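LS-24 (Lathyrus sativus, PDB 3LP9) probably binds hemin as a monomer and spermine as a dimer, the two being mutually exclusive, and may act in oxidative-stress response and polyamine biosynthesis. Local coordinates at residues Ile6-Arg11 with Asp65-Thr70; Asn16-Phe21 with Leu29-Gly34; Ala174-Ala179 with Tyr187-Asp192. All coordinates share one frame; numbering follows the deposited sequence.

Contact 1 (Ile6-Arg11 with Asp65-Thr70). With CA (calcium ion), chain E; NA (sodium ion), chain G.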
loop_
_atom_site.group_PDB
_atom_site.type_symbol
_atom_site.label_atom_id
_atom_site.label_comp_id
_atom_site.label_asym_id
_atom_site.label_seq_id
_atom_site.Cartn_x
_atom_site.Cartn_y
_atom_site.Cartn_z
ATOM N N ILE A 6 21.110 -5.695 -2.354
ATOM C CA ILE A 6 20.081 -6.181 -3.252
ATOM C C ILE A 6 18.933 -6.765 -2.473
ATOM O O ILE A 6 19.099 -7.717 -1.751
ATOM C CB ILE A 6 20.594 -7.236 -4.255
ATOM C CG1 ILE A 6 21.842 -6.756 -4.977
ATOM C CG2 ILE A 6 19.559 -7.480 -5.271
ATOM C CD1 ILE A 6 22.445 -7.802 -5.903
ATOM N N ASN A 7 17.751 -6.196 -2.662
ATOM C CA ASN A 7 16.547 -6.603 -1.970
ATOM C C ASN A 7 15.573 -7.329 -2.854
ATOM O O ASN A 7 14.685 -7.989 -2.336
ATOM C CB ASN A 7 15.907 -5.347 -1.344
ATOM C CG ASN A 7 14.890 -5.652 -0.275
ATOM O OD1 ASN A 7 14.891 -6.716 0.364
ATOM N ND2 ASN A 7 14.030 -4.689 -0.043
ATOM N N ALA A 8 15.731 -7.259 -4.179
ATOM C CA ALA A 8 14.877 -7.953 -5.117
ATOM C C ALA A 8 15.608 -8.105 -6.456
ATOM O O ALA A 8 16.507 -7.354 -6.719
ATOM C CB ALA A 8 13.555 -7.227 -5.311
ATOM N N ALA A 9 15.225 -9.080 -7.295
ATOM C CA ALA A 9 15.805 -9.232 -8.594
ATOM C C ALA A 9 14.876 -10.034 -9.470
ATOM O O ALA A 9 14.175 -10.905 -8.996
ATOM C CB ALA A 9 17.161 -9.971 -8.496
ATOM N N PHE A 10 14.909 -9.775 -10.773
ATOM C CA PHE A 10 14.238 -10.649 -11.723
ATOM C C PHE A 10 14.931 -10.653 -13.086
ATOM O O PHE A 10 15.646 -9.742 -13.447
ATOM C CB PHE A 10 12.726 -10.323 -11.787
ATOM C CG PHE A 10 12.373 -9.076 -12.536
ATOM C CD1 PHE A 10 11.892 -7.959 -11.852
ATOM C CD2 PHE A 10 12.367 -9.067 -13.974
ATOM C CE1 PHE A 10 11.471 -6.803 -12.583
ATOM C CE2 PHE A 10 11.963 -7.937 -14.701
ATOM C CZ PHE A 10 11.521 -6.820 -14.017
ATOM N N ARG A 11 14.772 -11.751 -13.801
ATOM C CA ARG A 11 15.327 -11.899 -15.120
ATOM C C ARG A 11 14.539 -11.141 -16.225
ATOM O O ARG A 11 13.287 -11.239 -16.336
ATOM C CB ARG A 11 15.424 -13.405 -15.472
ATOM C CG ARG A 11 16.308 -13.637 -16.712
ATOM C CD ARG A 11 16.255 -14.985 -17.269
ATOM N NE ARG A 11 14.930 -15.493 -17.134
ATOM C CZ ARG A 11 14.657 -16.752 -16.867
ATOM N NH1 ARG A 11 15.639 -17.628 -16.718
ATOM N NH2 ARG A 11 13.404 -17.122 -16.704
ATOM N N ASP A 65 10.653 -4.989 -2.718
ATOM C CA ASP A 65 11.473 -5.899 -1.877
ATOM C C ASP A 65 11.487 -7.368 -2.237
ATOM O O ASP A 65 12.255 -8.098 -1.699
ATOM C CB ASP A 65 11.121 -5.712 -0.424
ATOM C CG ASP A 65 9.694 -6.102 -0.122
ATOM O OD1 ASP A 65 9.143 -7.049 -0.811
ATOM O OD2 ASP A 65 9.172 -5.538 0.871
ATOM N N CYS A 66 10.670 -7.798 -3.183
ATOM C CA CYS A 66 10.715 -9.139 -3.709
ATOM C C CYS A 66 10.081 -9.042 -5.118
ATOM O O CYS A 66 9.344 -8.075 -5.414
ATOM C CB CYS A 66 9.962 -10.124 -2.814
ATOM S SG CYS A 66 10.020 -11.888 -3.386
ATOM N N SER A 67 10.417 -10.015 -5.976
ATOM C CA SER A 67 9.937 -10.063 -7.363
ATOM C C SER A 67 10.244 -11.354 -8.054
ATOM O O SER A 67 10.963 -12.168 -7.542
ATOM C CB SER A 67 10.536 -8.930 -8.209
ATOM O OG SER A 67 11.927 -9.043 -8.349
ATOM N N PHE A 68 9.765 -11.499 -9.276
ATOM C CA PHE A 68 10.113 -12.616 -10.124
ATOM C C PHE A 68 9.375 -12.428 -11.439
ATOM O O PHE A 68 8.202 -12.030 -11.484
ATOM C CB PHE A 68 9.811 -13.970 -9.469
ATOM C CG PHE A 68 8.308 -14.206 -9.165
ATOM C CD1 PHE A 68 7.795 -14.035 -7.872
ATOM C CD2 PHE A 68 7.431 -14.623 -10.168
ATOM C CE1 PHE A 68 6.415 -14.258 -7.624
ATOM C CE2 PHE A 68 6.069 -14.829 -9.909
ATOM C CZ PHE A 68 5.558 -14.672 -8.655
ATOM N N ASP A 69 10.116 -12.624 -12.513
ATOM C CA ASP A 69 9.561 -12.632 -13.866
ATOM C C ASP A 69 8.609 -13.800 -14.041
ATOM O O ASP A 69 8.802 -14.866 -13.465
ATOM C CB ASP A 69 10.691 -12.743 -14.858
ATOM C CG ASP A 69 11.709 -13.829 -14.491
ATOM O OD1 ASP A 69 12.474 -13.669 -13.495
ATOM O OD2 ASP A 69 11.798 -14.793 -15.266
ATOM N N THR A 70 7.553 -13.595 -14.835
ATOM C CA THR A 70 6.567 -14.646 -15.085
ATOM C C THR A 70 6.819 -15.101 -16.513
ATOM O O THR A 70 7.449 -16.122 -16.755
ATOM C CB THR A 70 5.113 -14.112 -14.820
ATOM O OG1 THR A 70 5.012 -12.762 -15.288
ATOM C CG2 THR A 70 4.809 -14.083 -13.327
HETATM CA CA CA E . 13.965 -9.076 -0.210
HETATM NA NA NA G . 13.565 -15.345 -11.603
HETATM O O HOH W 1 13.481 -13.353 -9.404
HETATM O O HOH W 2 11.713 -8.490 1.507
#

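Contact 2 (Asn16-Phe21 with Leu29-Gly34)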
loop_
_atom_site.group_PDB
_atom_site.type_symbol
_atom_site.label_atom_id
_atom_site.label_comp_id
_atom_site.label_asym_id
_atom_site.label_seq_id
_atom_site.Cartn_x
_atom_site.Cartn_y
_atom_site.Cartn_z
ATOM N N ASN A 16 20.366 -12.129 -21.149
ATOM C CA ASN A 16 21.525 -11.839 -20.294
ATOM C C ASN A 16 21.420 -10.553 -19.469
ATOM O O ASN A 16 22.397 -10.084 -18.931
ATOM C CB ASN A 16 22.808 -11.856 -21.114
ATOM C CG ASN A 16 23.233 -13.250 -21.538
ATOM O OD1 ASN A 16 22.620 -14.292 -21.201
ATOM N ND2 ASN A 16 24.298 -13.288 -22.275
ATOM N N GLU A 17 20.196 -10.024 -19.330
ATOM C CA GLU A 17 19.892 -8.840 -18.516
ATOM C C GLU A 17 18.970 -9.182 -17.326
ATOM O O GLU A 17 18.130 -10.080 -17.432
ATOM C CB GLU A 17 19.232 -7.769 -19.405
ATOM C CG GLU A 17 20.176 -7.293 -20.502
ATOM C CD GLU A 17 19.609 -6.219 -21.367
ATOM O OE1 GLU A 17 18.754 -5.416 -20.916
ATOM O OE2 GLU A 17 20.047 -6.192 -22.550
ATOM N N ALA A 18 19.162 -8.448 -16.211
ATOM C CA ALA A 18 18.409 -8.647 -15.002
ATOM C C ALA A 18 18.267 -7.295 -14.266
ATOM O O ALA A 18 19.138 -6.458 -14.347
ATOM C CB ALA A 18 19.076 -9.662 -14.154
ATOM N N TYR A 19 17.122 -7.082 -13.595
ATOM C CA TYR A 19 16.859 -5.887 -12.776
ATOM C C TYR A 19 17.114 -6.227 -11.279
ATOM O O TYR A 19 16.651 -7.261 -10.760
ATOM C CB TYR A 19 15.396 -5.428 -12.992
ATOM C CG TYR A 19 15.046 -5.020 -14.395
ATOM C CD1 TYR A 19 15.088 -3.665 -14.773
ATOM C CD2 TYR A 19 14.673 -5.962 -15.359
ATOM C CE1 TYR A 19 14.741 -3.241 -16.091
ATOM C CE2 TYR A 19 14.330 -5.561 -16.670
ATOM C CZ TYR A 19 14.376 -4.189 -17.024
ATOM O OH TYR A 19 14.133 -3.740 -18.306
ATOM N N PHE A 20 17.887 -5.373 -10.607
ATOM C CA PHE A 20 18.239 -5.594 -9.200
ATOM C C PHE A 20 17.601 -4.441 -8.492
ATOM O O PHE A 20 17.744 -3.290 -8.941
ATOM C CB PHE A 20 19.766 -5.558 -8.958
ATOM C CG PHE A 20 20.544 -6.723 -9.541
ATOM C CD1 PHE A 20 19.924 -7.824 -10.087
ATOM C CD2 PHE A 20 21.933 -6.721 -9.479
ATOM C CE1 PHE A 20 20.628 -8.854 -10.575
ATOM C CE2 PHE A 20 22.641 -7.753 -9.949
ATOM C CZ PHE A 20 21.963 -8.831 -10.535
ATOM N N PHE A 21 16.881 -4.717 -7.421
ATOM C CA PHE A 21 16.261 -3.662 -6.661
ATOM C C PHE A 21 16.958 -3.451 -5.324
ATOM O O PHE A 21 17.124 -4.384 -4.537
ATOM C CB PHE A 21 14.743 -3.910 -6.516
ATOM C CG PHE A 21 14.036 -4.034 -7.836
ATOM C CD1 PHE A 21 13.717 -2.900 -8.567
ATOM C CD2 PHE A 21 13.783 -5.273 -8.374
ATOM C CE1 PHE A 21 13.135 -3.008 -9.830
ATOM C CE2 PHE A 21 13.201 -5.406 -9.634
ATOM C CZ PHE A 21 12.872 -4.254 -10.374
ATOM N N LEU A 29 21.380 -4.621 -15.118
ATOM C CA LEU A 29 22.677 -5.208 -15.351
ATOM C C LEU A 29 22.717 -6.226 -16.522
ATOM O O LEU A 29 21.849 -7.094 -16.660
ATOM C CB LEU A 29 23.168 -5.865 -14.022
ATOM C CG LEU A 29 24.577 -6.480 -13.992
ATOM C CD1 LEU A 29 25.620 -5.392 -13.763
ATOM C CD2 LEU A 29 24.609 -7.566 -12.910
ATOM N N ASP A 30 23.768 -6.123 -17.319
ATOM C CA ASP A 30 24.121 -7.135 -18.290
ATOM C C ASP A 30 25.055 -7.968 -17.480
ATOM O O ASP A 30 26.186 -7.681 -17.398
ATOM C CB ASP A 30 24.878 -6.482 -19.456
ATOM C CG ASP A 30 25.584 -7.479 -20.353
ATOM O OD1 ASP A 30 25.489 -8.726 -20.141
ATOM O OD2 ASP A 30 26.279 -6.980 -21.280
ATOM N N TYR A 31 24.545 -9.009 -16.842
ATOM C CA TYR A 31 25.322 -9.759 -15.887
ATOM C C TYR A 31 26.171 -10.842 -16.555
ATOM O O TYR A 31 26.713 -11.733 -15.870
ATOM C CB TYR A 31 24.392 -10.387 -14.848
ATOM C CG TYR A 31 23.412 -11.410 -15.345
ATOM C CD1 TYR A 31 22.268 -11.024 -16.025
ATOM C CD2 TYR A 31 23.604 -12.760 -15.092
ATOM C CE1 TYR A 31 21.310 -11.979 -16.478
ATOM C CE2 TYR A 31 22.695 -13.736 -15.561
ATOM C CZ TYR A 31 21.531 -13.322 -16.250
ATOM O OH TYR A 31 20.583 -14.238 -16.703
ATOM N N ALA A 32 26.256 -10.764 -17.882
ATOM C CA ALA A 32 27.059 -11.646 -18.697
ATOM C C ALA A 32 27.346 -13.024 -18.089
ATOM O O ALA A 32 28.493 -13.311 -17.746
ATOM C CB ALA A 32 28.339 -10.939 -19.039
ATOM N N PRO A 33 26.337 -13.906 -17.982
ATOM C CA PRO A 33 26.625 -15.252 -17.384
ATOM C C PRO A 33 27.500 -16.201 -18.237
ATOM O O PRO A 33 27.260 -16.386 -19.453
ATOM C CB PRO A 33 25.233 -15.794 -17.100
ATOM C CG PRO A 33 24.438 -15.215 -18.220
ATOM C CD PRO A 33 24.907 -13.785 -18.333
ATOM N N GLY A 34 28.524 -16.790 -17.625
ATOM C CA GLY A 34 29.423 -17.671 -18.344
ATOM C C GLY A 34 30.552 -16.961 -19.072
ATOM O O GLY A 34 31.305 -17.594 -19.846
HETATM O O HOH W 3 26.293 -10.686 -22.292
#

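Contact 3 (Ala174-Ala179 with Tyr187-Asp192). With CA (calcium ion), chain E.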
loop_
_atom_site.group_PDB
_atom_site.type_symbol
_atom_site.label_atom_id
_atom_site.label_comp_id
_atom_site.label_asym_id
_atom_site.label_seq_id
_atom_site.Cartn_x
_atom_site.Cartn_y
_atom_site.Cartn_z
ATOM N N ALA A 174 17.246 -15.721 2.247
ATOM C CA ALA A 174 17.921 -14.911 1.243
ATOM C C ALA A 174 17.385 -13.462 1.138
ATOM O O ALA A 174 16.229 -13.169 1.419
ATOM C CB ALA A 174 17.837 -15.635 -0.111
ATOM N N ASP A 175 18.271 -12.554 0.762
ATOM C CA ASP A 175 17.918 -11.161 0.525
ATOM C C ASP A 175 17.094 -11.037 -0.792
ATOM O O ASP A 175 16.046 -10.382 -0.831
ATOM C CB ASP A 175 19.175 -10.297 0.478
ATOM C CG ASP A 175 19.715 -9.929 1.859
ATOM O OD1 ASP A 175 19.083 -10.337 2.870
ATOM O OD2 ASP A 175 20.757 -9.239 1.931
ATOM N N ALA A 176 17.568 -11.690 -1.843
ATOM C CA ALA A 176 16.972 -11.643 -3.168
ATOM C C ALA A 176 17.433 -12.868 -3.998
ATOM O O ALA A 176 18.362 -13.614 -3.608
ATOM C CB ALA A 176 17.378 -10.425 -3.867
ATOM N N ALA A 177 16.831 -13.017 -5.177
ATOM C CA ALA A 177 17.192 -14.091 -6.085
ATOM C C ALA A 177 16.650 -13.851 -7.472
ATOM O O ALA A 177 15.834 -12.966 -7.652
ATOM C CB ALA A 177 16.718 -15.426 -5.537
ATOM N N PHE A 178 17.108 -14.646 -8.447
ATOM C CA PHE A 178 16.568 -14.673 -9.814
ATOM C C PHE A 178 17.191 -15.843 -10.593
ATOM O O PHE A 178 18.335 -16.114 -10.436
ATOM C CB PHE A 178 16.736 -13.300 -10.584
ATOM C CG PHE A 178 18.114 -13.098 -11.221
ATOM C CD1 PHE A 178 19.223 -12.757 -10.446
ATOM C CD2 PHE A 178 18.293 -13.278 -12.596
ATOM C CE1 PHE A 178 20.478 -12.621 -11.050
ATOM C CE2 PHE A 178 19.549 -13.128 -13.202
ATOM C CZ PHE A 178 20.627 -12.809 -12.448
ATOM N N ALA A 179 16.378 -16.501 -11.424
ATOM C CA ALA A 179 16.761 -17.524 -12.399
ATOM C C ALA A 179 17.550 -16.914 -13.588
ATOM O O ALA A 179 17.058 -15.997 -14.244
ATOM C CB ALA A 179 15.529 -18.162 -12.915
ATOM N N TYR A 187 20.601 -17.502 -8.998
ATOM C CA TYR A 187 21.425 -16.647 -8.203
ATOM C C TYR A 187 20.670 -16.301 -6.950
ATOM O O TYR A 187 19.505 -15.940 -7.001
ATOM C CB TYR A 187 21.819 -15.354 -8.959
ATOM C CG TYR A 187 22.797 -15.519 -10.070
ATOM C CD1 TYR A 187 24.129 -15.775 -9.808
ATOM C CD2 TYR A 187 22.386 -15.432 -11.415
ATOM C CE1 TYR A 187 25.049 -15.957 -10.846
ATOM C CE2 TYR A 187 23.273 -15.585 -12.453
ATOM C CZ TYR A 187 24.597 -15.868 -12.168
ATOM O OH TYR A 187 25.461 -16.059 -13.185
ATOM N N PHE A 188 21.348 -16.400 -5.816
ATOM C CA PHE A 188 20.806 -16.061 -4.468
ATOM C C PHE A 188 21.719 -15.022 -3.910
ATOM O O PHE A 188 22.948 -15.155 -3.989
ATOM C CB PHE A 188 20.776 -17.308 -3.510
ATOM C CG PHE A 188 19.800 -18.372 -3.936
ATOM C CD1 PHE A 188 18.467 -18.354 -3.467
ATOM C CD2 PHE A 188 20.180 -19.368 -4.843
ATOM C CE1 PHE A 188 17.555 -19.305 -3.920
ATOM C CE2 PHE A 188 19.274 -20.318 -5.262
ATOM C CZ PHE A 188 17.952 -20.279 -4.782
ATOM N N PHE A 189 21.136 -13.968 -3.345
ATOM C CA PHE A 189 21.949 -12.908 -2.728
ATOM C C PHE A 189 21.612 -12.820 -1.243
ATOM O O PHE A 189 20.484 -13.132 -0.802
ATOM C CB PHE A 189 21.681 -11.537 -3.380
ATOM C CG PHE A 189 21.877 -11.500 -4.887
ATOM C CD1 PHE A 189 23.147 -11.665 -5.468
ATOM C CD2 PHE A 189 20.784 -11.294 -5.736
ATOM C CE1 PHE A 189 23.317 -11.626 -6.852
ATOM C CE2 PHE A 189 20.934 -11.246 -7.138
ATOM C CZ PHE A 189 22.231 -11.406 -7.694
ATOM N N LYS A 190 22.597 -12.360 -0.496
ATOM C CA LYS A 190 22.479 -12.193 0.930
ATOM C C LYS A 190 23.647 -11.337 1.331
ATOM O O LYS A 190 24.837 -11.725 1.140
ATOM C CB LYS A 190 22.534 -13.537 1.650
ATOM C CG LYS A 190 22.419 -13.396 3.119
ATOM C CD LYS A 190 21.260 -14.197 3.559
ATOM C CE LYS A 190 21.159 -14.202 5.037
ATOM N NZ LYS A 190 20.245 -15.281 5.457
ATOM N N ASP A 191 23.325 -10.157 1.830
ATOM C CA ASP A 191 24.357 -9.145 2.178
ATOM C C ASP A 191 25.267 -8.917 0.972
ATOM O O ASP A 191 24.775 -8.638 -0.111
ATOM C CB ASP A 191 25.167 -9.539 3.438
ATOM C CG ASP A 191 24.270 -10.107 4.534
ATOM O OD1 ASP A 191 23.197 -9.490 4.776
ATOM O OD2 ASP A 191 24.598 -11.185 5.109
ATOM N N ASP A 192 26.579 -8.959 1.188
ATOM C CA ASP A 192 27.607 -8.749 0.139
ATOM C C ASP A 192 28.004 -10.032 -0.570
ATOM O O ASP A 192 28.987 -10.032 -1.282
ATOM C CB ASP A 192 28.874 -8.100 0.730
ATOM C CG ASP A 192 29.475 -8.892 1.894
ATOM O OD1 ASP A 192 28.748 -9.520 2.710
ATOM O OD2 ASP A 192 30.702 -8.899 1.985
HETATM CA CA CA E . 13.965 -9.076 -0.210
HETATM O O HOH W 4 21.578 -7.461 3.789
HETATM O O HOH W 5 20.473 -10.190 5.345
HETATM O O HOH W 2 11.713 -8.490 1.507
#

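Contact 1 (Ile6-Arg11 with Asp65-Thr70)
D69 reaches across to R11 and ties the far end of two innermost strands, 6-11 and 66-69, which run side by side in the same direction at 8°. Its CG stands between the backbone N and the carbonyl carbon (chi1 47°), which turns the carboxylate toward R11, the two side chains crossing obliquely. CB packs on R11 O at 3.3 Å and borders the F10 ring. OD1 takes the backbone N-H of R11, R11 N to D69 OD1 3.0 Å, from well above the carboxylate plane, and also binds the sodium ion at 2.8 Å. OD2 is left to the guanidinium and meets R11 NH2 at 3.2 Å in a salt bridge whose hydrogen bond is weak, the guanidinium and carboxylate planes being turned 66° apart.

Halfway along, S67 OG lies in the plane of the F10 ring at its edge and gives a weak hydrogen bond to A9 O. A8 CB packs against the backbone of D65 and C66. At the near end N7 O and D65 O come within 2.5 Å of each other because both hold the calcium ion. N7 OD1 adds a third ligand at 2.6 Å and is also bonded to T1, while D121 and D175 supply the remaining protein oxygens. Carbonyls at the starts of the inner strands, gathered round a metal on the axis, are characteristic of the four-bladed hemopexin propeller.

Contact 2 (Asn16-Phe21 with Leu29-Gly34)
The Y31 ring has E17 C at its edge, in plane, while N16 O and A18 CB approach it obliquely, the carbonyl oxygen of N16 3.1 Å from Y31 CD1. P33 CD, from the same segment as the ring, rides over one face, 3.5 Å above the plane and offset toward the rim. Beyond the two segments F178 meets Y31 edge-to-face, and the hydroxyl is hydrogen-bonded to the backbone N of H181. The F20 ring takes L29 CD2 obliquely, with F20 CE2 3.6 Å away; L29 CG is anti to its backbone N (chi1 -176°), which carries the branch toward that ring. F189 meets F20 edge-to-face.

Strands 17-22 and 25-30 form the second and third strands of the first hemopexin blade, an antiparallel hairpin whose strand 17-22 also pairs with the inner strand 6-11. A18 and L29 are a hydrogen-bonded pair, with L29 N to A18 O at 3.0 Å nearly straight (173°) and A18 N returning to L29 O. E17 and D30 follow as a non-hydrogen-bonded pair, where E17 CA makes a CA-H...O contact to L29 O. One step on, Y31 N reaches N16 O at 3.2 Å, so the backbone link continues past the last strand pair.

There the second segment turns. D30 OD1 receives A32 N at 3.1 Å from above the carboxylate plane, an Asx turn, and the same oxygen accepts from a water that N16 ND2 also contacts. N16 OD1 lies 3.6 Å from P33 CG, the two side chains crossing at a slant.

Contact 3 (Ala174-Ala179 with Tyr187-Asp192)
Backbone hydrogen bonds pair A176 with F189 and F178 with Y187 in antiparallel fashion; F189 N to A176 O measures 2.8 Å. At the start of strand 176-179, D175 N also goes to F189 O, and A176 N adds a weak bond to the same oxygen: a classic beta bulge. D175 O itself binds the calcium ion at 2.5 Å.

Among polar side chains, D175 OD2 accepts D191 N at 2.7 Å, nearly straight (165°) but from above the carboxylate plane. Two waters bridge D175 to D191 OD1, which stands 3.8 Å from D175 OD2; they would probably ease the repulsion of like charges. An alanine at D175 would probably leave D191 N without its acceptor and both waters without one anchor, freeing the turn after K190 to shift.

The apolar contacts are between aromatic rings, and between rings and alanine methyls. F178 and Y187 lie side by side, planes at 24° but slid apart, with F178 CZ 3.3 Å from Y187 CD2. F189 CZ sits at the edge of the F178 ring, in plane, and A177 CB packs on F188 CD1.

Strand 185-190 lies between 176-179 and 193-198 in its sheet, while I6 and A9 of strand 6-11 touch F189, A176 and F178.

In the fold
Contacts 1 and 3 share the calcium ion and its water ligand. Their centres are 9 Å apart, and between them they hold N7, D65 and D175, three of the four calcium-binding residues. Contact 2 is farther out: the F20 side chain is about 11 Å from the calcium, and the centre of contact 2 lies 12 Å from that of contact 1 and 13 Å from that of contact 3. It connects to contact 1 through the shared sheet, where N7 N meets F21 O at 2.7 Å and A8 O meets F21 N at 2.8 Å, both probable hydrogen bonds. Across to contact 3 the link is packing, with F178 CE2 3.6 Å from A18 CB. The sodium ion bound in contact 1 lies about 4 Å from the F178 side chain.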